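PDB 6L0J: dihydroorotase from Saccharomyces cerevisiae S288C, which catalyses the zinc-dependent, reversible interconversion of N-carbamoyl-L-aspartate and dihydroorotate, the third step of de novo pyrimidine biosynthesis. Local coordinates for residues L216-W221 with A233-D238. Numbering follows the deposited sequence.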
ATOM      1  N   LEU A 216      -7.708   2.897  10.546  1.00 13.41           N
ATOM      2  CA  LEU A 216      -6.569   2.751   9.651  1.00 12.48           C
ATOM      3  C   LEU A 216      -6.491   3.876   8.640  1.00 14.03           C
ATOM      4  O   LEU A 216      -7.504   4.395   8.187  1.00  9.73           O
ATOM      5  CB  LEU A 216      -6.629   1.422   8.892  1.00 10.84           C
ATOM      6  CG  LEU A 216      -6.630   0.168   9.756  1.00 11.34           C
ATOM      7  CD1 LEU A 216      -6.923  -1.054   8.894  1.00 13.92           C
ATOM      8  CD2 LEU A 216      -5.299   0.019  10.461  1.00 13.52           C
ATOM      9  N   THR A 217      -5.259   4.215   8.255  1.00 12.33           N
ATOM     10  CA  THR A 217      -4.977   4.971   7.047  1.00 12.18           C
ATOM     11  C   THR A 217      -3.935   4.206   6.235  1.00 12.86           C
ATOM     12  O   THR A 217      -3.426   3.159   6.665  1.00 12.42           O
ATOM     13  CB  THR A 217      -4.474   6.382   7.366  1.00 18.92           C
ATOM     14  OG1 THR A 217      -3.127   6.294   7.856  1.00 19.66           O
ATOM     15  CG2 THR A 217      -5.362   7.048   8.418  1.00 15.89           C
ATOM     16  N   ILE A 218      -3.592   4.758   5.069  1.00  9.96           N
ATOM     17  CA  ILE A 218      -2.656   4.090   4.162  1.00 12.10           C
ATOM     18  C   ILE A 218      -1.326   3.824   4.850  1.00 13.94           C
ATOM     19  O   ILE A 218      -0.656   2.825   4.557  1.00 11.31           O
ATOM     20  CB  ILE A 218      -2.464   4.907   2.867  1.00 11.91           C
ATOM     21  CG1 ILE A 218      -1.436   4.239   1.953  1.00 14.64           C
ATOM     22  CG2 ILE A 218      -2.026   6.337   3.184  1.00 13.16           C
ATOM     23  CD1 ILE A 218      -1.567   4.621   0.471  1.00 18.63           C
ATOM     24  N   ASP A 219      -0.930   4.686   5.790  1.00 13.97           N
ATOM     25  CA  ASP A 219       0.330   4.476   6.498  1.00 19.44           C
ATOM     26  C   ASP A 219       0.329   3.204   7.332  1.00 18.16           C
ATOM     27  O   ASP A 219       1.399   2.660   7.615  1.00 18.53           O
ATOM     28  CB  ASP A 219       0.641   5.674   7.398  1.00 24.19           C
ATOM     29  CG  ASP A 219       1.335   6.801   6.651  1.00 22.71           C
ATOM     30  OD1 ASP A 219       2.079   7.560   7.301  1.00 24.92           O
ATOM     31  OD2 ASP A 219       1.130   6.934   5.425  1.00 20.80           O
ATOM     32  N   ASP A 220      -0.835   2.718   7.736  1.00 12.10           N
ATOM     33  CA  ASP A 220      -0.896   1.545   8.595  1.00 14.05           C
ATOM     34  C   ASP A 220      -0.770   0.234   7.834  1.00 14.54           C
ATOM     35  O   ASP A 220      -0.442  -0.788   8.449  1.00 13.11           O
ATOM     36  CB  ASP A 220      -2.199   1.549   9.388  1.00 10.70           C
ATOM     37  CG  ASP A 220      -2.328   2.773  10.261  1.00 20.50           C
ATOM     38  OD1 ASP A 220      -1.341   3.106  10.944  1.00 22.79           O
ATOM     39  OD2 ASP A 220      -3.398   3.422  10.248  1.00 18.11           O
ATOM     40  N   TRP A 221      -1.031   0.225   6.522  1.00 10.50           N
ATOM     41  CA  TRP A 221      -0.924  -1.007   5.757  1.00 12.67           C
ATOM     42  C   TRP A 221       0.186  -0.985   4.727  1.00 11.79           C
ATOM     43  O   TRP A 221       0.483  -2.034   4.149  1.00 12.63           O
ATOM     44  CB  TRP A 221      -2.252  -1.363   5.057  1.00 12.70           C
ATOM     45  CG  TRP A 221      -2.806  -0.376   4.037  1.00  9.99           C
ATOM     46  CD1 TRP A 221      -3.750   0.580   4.260  1.00 10.31           C
ATOM     47  CD2 TRP A 221      -2.501  -0.310   2.640  1.00 11.86           C
ATOM     48  NE1 TRP A 221      -4.016   1.265   3.104  1.00  8.35           N
ATOM     49  CE2 TRP A 221      -3.277   0.725   2.090  1.00  9.52           C
ATOM     50  CE3 TRP A 221      -1.627  -1.011   1.805  1.00 13.91           C
ATOM     51  CZ2 TRP A 221      -3.205   1.077   0.750  1.00 10.37           C
ATOM     52  CZ3 TRP A 221      -1.562  -0.657   0.477  1.00 14.81           C
ATOM     53  CH2 TRP A 221      -2.349   0.369  -0.037  1.00 11.64           C
ATOM     54  N   ALA A 233      -7.745   1.187   3.133  1.00  8.33           N
ATOM     55  CA  ALA A 233      -7.801   2.384   3.958  1.00  8.83           C
ATOM     56  C   ALA A 233      -7.043   3.512   3.267  1.00 11.13           C
ATOM     57  O   ALA A 233      -5.957   3.309   2.707  1.00  8.16           O
ATOM     58  CB  ALA A 233      -7.201   2.113   5.348  1.00  8.09           C
ATOM     59  N   LYS A 234      -7.609   4.712   3.314  1.00  9.46           N
ATOM     60  CA  LYS A 234      -7.104   5.779   2.455  1.00 10.02           C
ATOM     61  C   LYS A 234      -6.445   6.875   3.290  1.00 11.72           C
ATOM     62  O   LYS A 234      -5.646   6.564   4.178  1.00 10.25           O
ATOM     63  CB  LYS A 234      -8.244   6.280   1.562  1.00  9.53           C
ATOM     64  CG  LYS A 234      -8.674   5.146   0.594  1.00  9.01           C
ATOM     65  CD  LYS A 234      -9.980   5.418  -0.119  1.00 11.47           C
ATOM     66  CE  LYS A 234     -10.132   4.445  -1.267  1.00 11.19           C
ATOM     67  NZ  LYS A 234     -10.514   3.056  -0.815  1.00  9.27           N
ATOM     68  N   LEU A 235      -6.780   8.151   3.042  1.00 12.36           N
ATOM     69  CA  LEU A 235      -6.018   9.254   3.615  1.00 11.86           C
ATOM     70  C   LEU A 235      -6.583   9.673   4.963  1.00 11.70           C
ATOM     71  O   LEU A 235      -7.715   9.330   5.309  1.00  9.54           O
ATOM     72  CB  LEU A 235      -6.019  10.442   2.648  1.00 15.82           C
ATOM     73  CG  LEU A 235      -5.466  10.153   1.249  1.00 17.35           C
ATOM     74  CD1 LEU A 235      -5.295  11.426   0.431  1.00 15.13           C
ATOM     75  CD2 LEU A 235      -4.146   9.418   1.360  1.00 18.59           C
ATOM     76  N   PRO A 236      -5.792  10.389   5.782  1.00 14.46           N
ATOM     77  CA  PRO A 236      -6.349  10.941   7.035  1.00 14.27           C
ATOM     78  C   PRO A 236      -7.680  11.640   6.852  1.00 11.14           C
ATOM     79  O   PRO A 236      -8.567  11.506   7.704  1.00 11.98           O
ATOM     80  CB  PRO A 236      -5.267  11.926   7.492  1.00 15.43           C
ATOM     81  CG  PRO A 236      -3.989  11.303   6.976  1.00 18.49           C
ATOM     82  CD  PRO A 236      -4.344  10.652   5.657  1.00 14.42           C
ATOM     83  N   ASN A 237      -7.850  12.377   5.759  1.00 12.81           N
ATOM     84  CA  ASN A 237      -9.111  13.087   5.573  1.00 16.49           C
ATOM     85  C   ASN A 237     -10.266  12.122   5.364  1.00 13.40           C
ATOM     86  O   ASN A 237     -11.378  12.396   5.822  1.00  9.63           O
ATOM     87  CB  ASN A 237      -9.021  14.067   4.395  1.00 21.19           C
ATOM     88  CG  ASN A 237     -10.327  14.792   4.144  1.00 21.03           C
ATOM     89  OD1 ASN A 237     -10.668  15.737   4.857  1.00 26.68           O
ATOM     90  ND2 ASN A 237     -11.085  14.334   3.150  1.00 23.70           N
ATOM     91  N   ASP A 238     -10.029  10.990   4.687  1.00 13.39           N
ATOM     92  CA  ASP A 238     -11.093   9.998   4.506  1.00 13.34           C
ATOM     93  C   ASP A 238     -11.480   9.364   5.837  1.00 12.14           C
ATOM     94  O   ASP A 238     -12.663   9.314   6.195  1.00 10.90           O
ATOM     95  CB  ASP A 238     -10.655   8.920   3.512  1.00 11.24           C
ATOM     96  CG  ASP A 238     -10.378   9.480   2.119  1.00 11.66           C
ATOM     97  OD1 ASP A 238     -11.343   9.918   1.455  1.00 13.83           O
ATOM     98  OD2 ASP A 238      -9.202   9.491   1.692  1.00 12.02           O
TER
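W221 and I218 each give an N-H to a backbone carbonyl of the loop 233-235. The contact joins a capping-box turn to the N-terminal end of helix 236-246, in the amidohydrolase TIM-barrel fold. The tight part centres on A233. W221 NE1 donates to A233 O at 2.8 Å, nearly straight at 172°. The oxygen lies almost in the indole plane, at the ring edge. CG of W221 sits between its backbone N and carbonyl carbon (chi1 61°), and chi2 of -97° then sets NE1 facing A233 O. The ring also meets W221 of the second subunit. A233 CB packs against L216 CB at 3.7 Å and touches W221 CD1. I218 N donates to K234 O at 2.9 Å. An alanine in place of W221 would probably leave A233 O without its indole N-H and open a gap beside the A233 methyl.

The other side is looser. The side chains of I218 and L235 lie side by side, I218 CG2 4.2 Å from L235 CD2. T217 CG2 only grazes P236 CA. The second subunit packs here, with its L154 on I218 and its H152 on L235. The side chain of K234 leaves its backbone away from segment 216-221, NZ bonding T182 OG1 and V232 O, and lies about 8 Å from those of the probable zinc ligands H137 and H180.

At the helix starts, T217 N donates to D220 OD2 in the capping box, T217 OG1 takes a weak bond from D219 N, and L235 N donates to the anti lone pair of D238 OD2 at 3.1 Å.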